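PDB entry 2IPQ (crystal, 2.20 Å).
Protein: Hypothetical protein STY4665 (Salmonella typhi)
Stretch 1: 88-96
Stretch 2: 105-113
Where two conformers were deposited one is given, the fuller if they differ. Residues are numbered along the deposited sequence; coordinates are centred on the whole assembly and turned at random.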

# COMPACT_ATOMS: atom_id res chain seq x y z
N ARG A 88 10.78 0.74 -12.79
CA ARG A 88 10.62 1.37 -11.49
C ARG A 88 9.49 0.73 -10.69
O ARG A 88 8.36 0.65 -11.17
CB ARG A 88 10.36 2.87 -11.66
CG ARG A 88 9.53 3.50 -10.57
CD ARG A 88 9.36 4.97 -10.88
NE ARG A 88 9.69 5.75 -9.71
CZ ARG A 88 10.23 6.96 -9.74
NH1 ARG A 88 10.52 7.52 -10.91
NH2 ARG A 88 10.49 7.60 -8.60
N ARG A 89 9.81 0.28 -9.47
CA ARG A 89 8.82 -0.44 -8.65
C ARG A 89 8.42 0.34 -7.42
O ARG A 89 7.39 0.04 -6.81
CB ARG A 89 9.31 -1.84 -8.25
CG ARG A 89 10.63 -1.85 -7.50
CD ARG A 89 11.24 -3.24 -7.47
NE ARG A 89 11.70 -3.61 -6.13
CZ ARG A 89 12.98 -3.58 -5.75
NH1 ARG A 89 13.92 -3.19 -6.60
NH2 ARG A 89 13.31 -3.94 -4.51
N PHE A 90 9.22 1.36 -7.09
CA PHE A 90 8.97 2.24 -5.93
C PHE A 90 8.67 3.67 -6.34
O PHE A 90 9.39 4.25 -7.14
CB PHE A 90 10.16 2.22 -4.96
CG PHE A 90 10.38 0.89 -4.30
CD1 PHE A 90 9.46 0.40 -3.40
CD2 PHE A 90 11.50 0.12 -4.60
CE1 PHE A 90 9.65 -0.84 -2.79
CE2 PHE A 90 11.70 -1.13 -4.00
CZ PHE A 90 10.76 -1.60 -3.08
N TRP A 91 7.62 4.26 -5.78
CA TRP A 91 7.38 5.68 -5.93
C TRP A 91 7.56 6.42 -4.59
O TRP A 91 7.25 5.89 -3.50
CB TRP A 91 5.96 5.92 -6.47
CG TRP A 91 5.83 5.76 -7.96
CD1 TRP A 91 5.77 6.76 -8.90
CD2 TRP A 91 5.73 4.52 -8.69
NE1 TRP A 91 5.65 6.22 -10.16
CE2 TRP A 91 5.63 4.85 -10.07
CE3 TRP A 91 5.73 3.17 -8.32
CZ2 TRP A 91 5.53 3.87 -11.07
CZ3 TRP A 91 5.64 2.20 -9.31
CH2 TRP A 91 5.53 2.56 -10.67
N GLN A 92 8.07 7.65 -4.66
CA GLN A 92 8.04 8.52 -3.50
C GLN A 92 6.79 9.34 -3.42
O GLN A 92 6.21 9.73 -4.44
CB GLN A 92 9.23 9.47 -3.51
CG GLN A 92 10.51 8.78 -3.18
CD GLN A 92 11.64 9.36 -3.96
OE1 GLN A 92 12.03 10.52 -3.73
NE2 GLN A 92 12.16 8.58 -4.90
N CYS A 93 6.38 9.63 -2.20
CA CYS A 93 5.18 10.40 -1.95
C CYS A 93 5.49 11.30 -0.78
O CYS A 93 6.36 10.98 0.04
CB CYS A 93 4.04 9.48 -1.56
SG CYS A 93 3.57 8.34 -2.90
N CYS A 94 4.80 12.43 -0.73
CA CYS A 94 4.81 13.28 0.44
C CYS A 94 3.51 13.01 1.17
O CYS A 94 2.43 13.12 0.58
CB CYS A 94 4.83 14.77 0.03
SG CYS A 94 6.29 15.24 -0.88
N LEU A 95 3.59 12.67 2.44
CA LEU A 95 2.36 12.60 3.23
C LEU A 95 2.19 13.81 4.10
O LEU A 95 2.98 14.01 5.02
CB LEU A 95 2.34 11.32 4.07
CG LEU A 95 1.17 11.15 5.04
CD1 LEU A 95 -0.09 10.75 4.29
CD2 LEU A 95 1.54 10.13 6.10
N TYR A 96 1.17 14.62 3.83
CA TYR A 96 0.89 15.83 4.61
C TYR A 96 -0.04 15.57 5.78
O TYR A 96 -0.81 14.63 5.73
CB TYR A 96 0.29 16.91 3.73
CG TYR A 96 1.23 17.42 2.69
CD1 TYR A 96 1.36 16.77 1.47
CD2 TYR A 96 2.00 18.55 2.92
CE1 TYR A 96 2.24 17.23 0.50
CE2 TYR A 96 2.89 19.02 1.96
CZ TYR A 96 2.99 18.35 0.75
OH TYR A 96 3.86 18.79 -0.23
N TYR A 105 5.04 17.47 6.53
CA TYR A 105 4.86 16.31 5.74
C TYR A 105 5.91 15.29 6.14
O TYR A 105 6.89 15.61 6.85
CB TYR A 105 5.00 16.67 4.26
CG TYR A 105 6.34 17.31 3.95
CD1 TYR A 105 7.47 16.54 3.72
CD2 TYR A 105 6.46 18.69 3.89
CE1 TYR A 105 8.71 17.13 3.44
CE2 TYR A 105 7.67 19.30 3.61
CZ TYR A 105 8.79 18.52 3.39
OH TYR A 105 9.98 19.14 3.13
N LYS A 106 5.69 14.07 5.68
CA LYS A 106 6.67 13.03 5.80
C LYS A 106 6.82 12.42 4.42
O LYS A 106 5.85 12.25 3.67
CB LYS A 106 6.25 12.01 6.86
CG LYS A 106 6.60 10.60 6.56
CD LYS A 106 6.91 9.79 7.83
CE LYS A 106 5.67 9.55 8.69
NZ LYS A 106 5.22 10.83 9.28
N LYS A 107 8.06 12.15 4.07
CA LYS A 107 8.35 11.57 2.79
C LYS A 107 8.34 10.06 2.92
O LYS A 107 8.93 9.52 3.85
CB LYS A 107 9.70 12.07 2.29
CG LYS A 107 9.60 12.55 0.86
CD LYS A 107 9.91 13.97 0.77
CE LYS A 107 9.09 14.62 -0.32
NZ LYS A 107 8.73 16.04 0.10
N LEU A 108 7.64 9.40 2.00
CA LEU A 108 7.43 7.97 2.07
C LEU A 108 7.79 7.37 0.71
O LEU A 108 7.79 8.07 -0.30
CB LEU A 108 5.95 7.69 2.33
CG LEU A 108 5.23 8.16 3.58
CD1 LEU A 108 3.75 7.78 3.43
CD2 LEU A 108 5.87 7.51 4.82
N THR A 109 8.07 6.07 0.69
CA THR A 109 8.18 5.31 -0.55
C THR A 109 7.38 4.02 -0.43
O THR A 109 7.10 3.56 0.68
CB THR A 109 9.67 5.07 -1.02
OG1 THR A 109 9.99 3.69 -1.03
CG2 THR A 109 10.67 5.81 -0.18
N GLY A 110 6.98 3.46 -1.57
CA GLY A 110 6.25 2.21 -1.55
C GLY A 110 5.72 1.88 -2.92
O GLY A 110 6.13 2.45 -3.91
N TYR A 111 4.77 0.96 -2.95
CA TYR A 111 4.31 0.34 -4.17
C TYR A 111 3.07 1.05 -4.63
O TYR A 111 2.32 1.58 -3.81
CB TYR A 111 3.96 -1.12 -3.87
CG TYR A 111 5.16 -1.99 -3.55
CD1 TYR A 111 5.42 -2.42 -2.23
CD2 TYR A 111 6.03 -2.39 -4.56
CE1 TYR A 111 6.55 -3.25 -1.94
CE2 TYR A 111 7.15 -3.20 -4.28
CZ TYR A 111 7.40 -3.62 -2.98
OH TYR A 111 8.51 -4.42 -2.74
N LEU A 112 2.85 1.07 -5.93
CA LEU A 112 1.54 1.37 -6.50
C LEU A 112 0.85 0.11 -6.99
O LEU A 112 1.43 -0.69 -7.71
CB LEU A 112 1.68 2.35 -7.66
CG LEU A 112 2.08 3.79 -7.28
CD1 LEU A 112 2.08 4.58 -8.54
CD2 LEU A 112 1.10 4.35 -6.33
N ILE A 113 -0.41 -0.07 -6.64
CA ILE A 113 -1.16 -1.22 -7.12
C ILE A 113 -2.44 -0.75 -7.78
O ILE A 113 -3.21 0.01 -7.18
CB ILE A 113 -1.52 -2.11 -5.93
CG1 ILE A 113 -0.24 -2.63 -5.27
CG2 ILE A 113 -2.51 -3.23 -6.34
CD1 ILE A 113 -0.43 -2.98 -3.82
O HOH W 1 4.84 -0.55 -7.46

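What holds the two strands together? They run antiparallel, their N-to-C directions 153° apart, and six backbone hydrogen bonds join them in three reciprocal pairs. W91 N donates to G110 O at 3.0 Å, and G110 N returns the bond to W91 O at 3.1 Å, with a more bent N-H...O angle of 144°. C93 N to L108 O and L108 N to C93 O are both 2.8 Å. The third pair has L95 N to K106 O, at 2.6 Å the shortest of the six and nearly straight at 173°, and K106 N to L95 O at 2.8 Å. Every amide and carbonyl of W91, C93, L95, K106, L108 and G110 thus finds its partner on the other strand.

What lies between these rungs, where no N-H points across? At the intervening pairs Q92 with T109, C94 with K107 and Y96 with Y105, the strands draw closer, with CA to CA distances of 4.4, 4.6 and 4.2 Å. This brings CA-H groups up to carbonyls that already accept an amide proton: T109 CA lies 3.1 Å from W91 O, Q92 CA 3.2 Å from L108 O, and Y105 CA 3.1 Å from L95 O. These contacts supplement the amide bonds and do not replace them. C93 O and L108 O approach to 3.3 Å, but both are acceptors, so their nearness reflects the tight pairing and adds no bond of its own.

How are polar groups satisfied where the direct ladder stops? Beyond the W91 and G110 pair, a water takes over. Water 1 donates to R89 O at 2.7 Å and accepts from L112 N at 3.0 Å, linking two backbone groups that do not bond directly. In the same region, R88 NE donates to F90 O at 3.0 Å, a bond within the first stretch that engages this carbonyl without help from the second. The side-chain atoms R89 NE and Y111 OH find hydrogen bonds elsewhere in the structure.

What do the side chains add? On the face carrying W91, C93 and L95, the contacts are largely apolar. L112 CD1 sits over the five-membered ring of W91, 3.8 Å from the centroid of its CG, CD1, NE1, CE2 and CD2 atoms, and L95 CB meets L108 CD1 at 3.9 Å. On the face carrying Q92, C94 and Y96, Y105 CB lies over the Y96 ring, with Y96 CD2 3.8 Å from Y105 CB, while the two rings themselves meet obliquely. F90 CE1 reaches Y111 CZ at 3.6 Å and lies over one face of the Y111 ring, although the ring planes are inclined by 41°. C94 SG and K107 NZ are modelled only 2.7 Å apart, too close to be read as an interaction, so that distance says nothing reliable about how the lysine amine is satisfied.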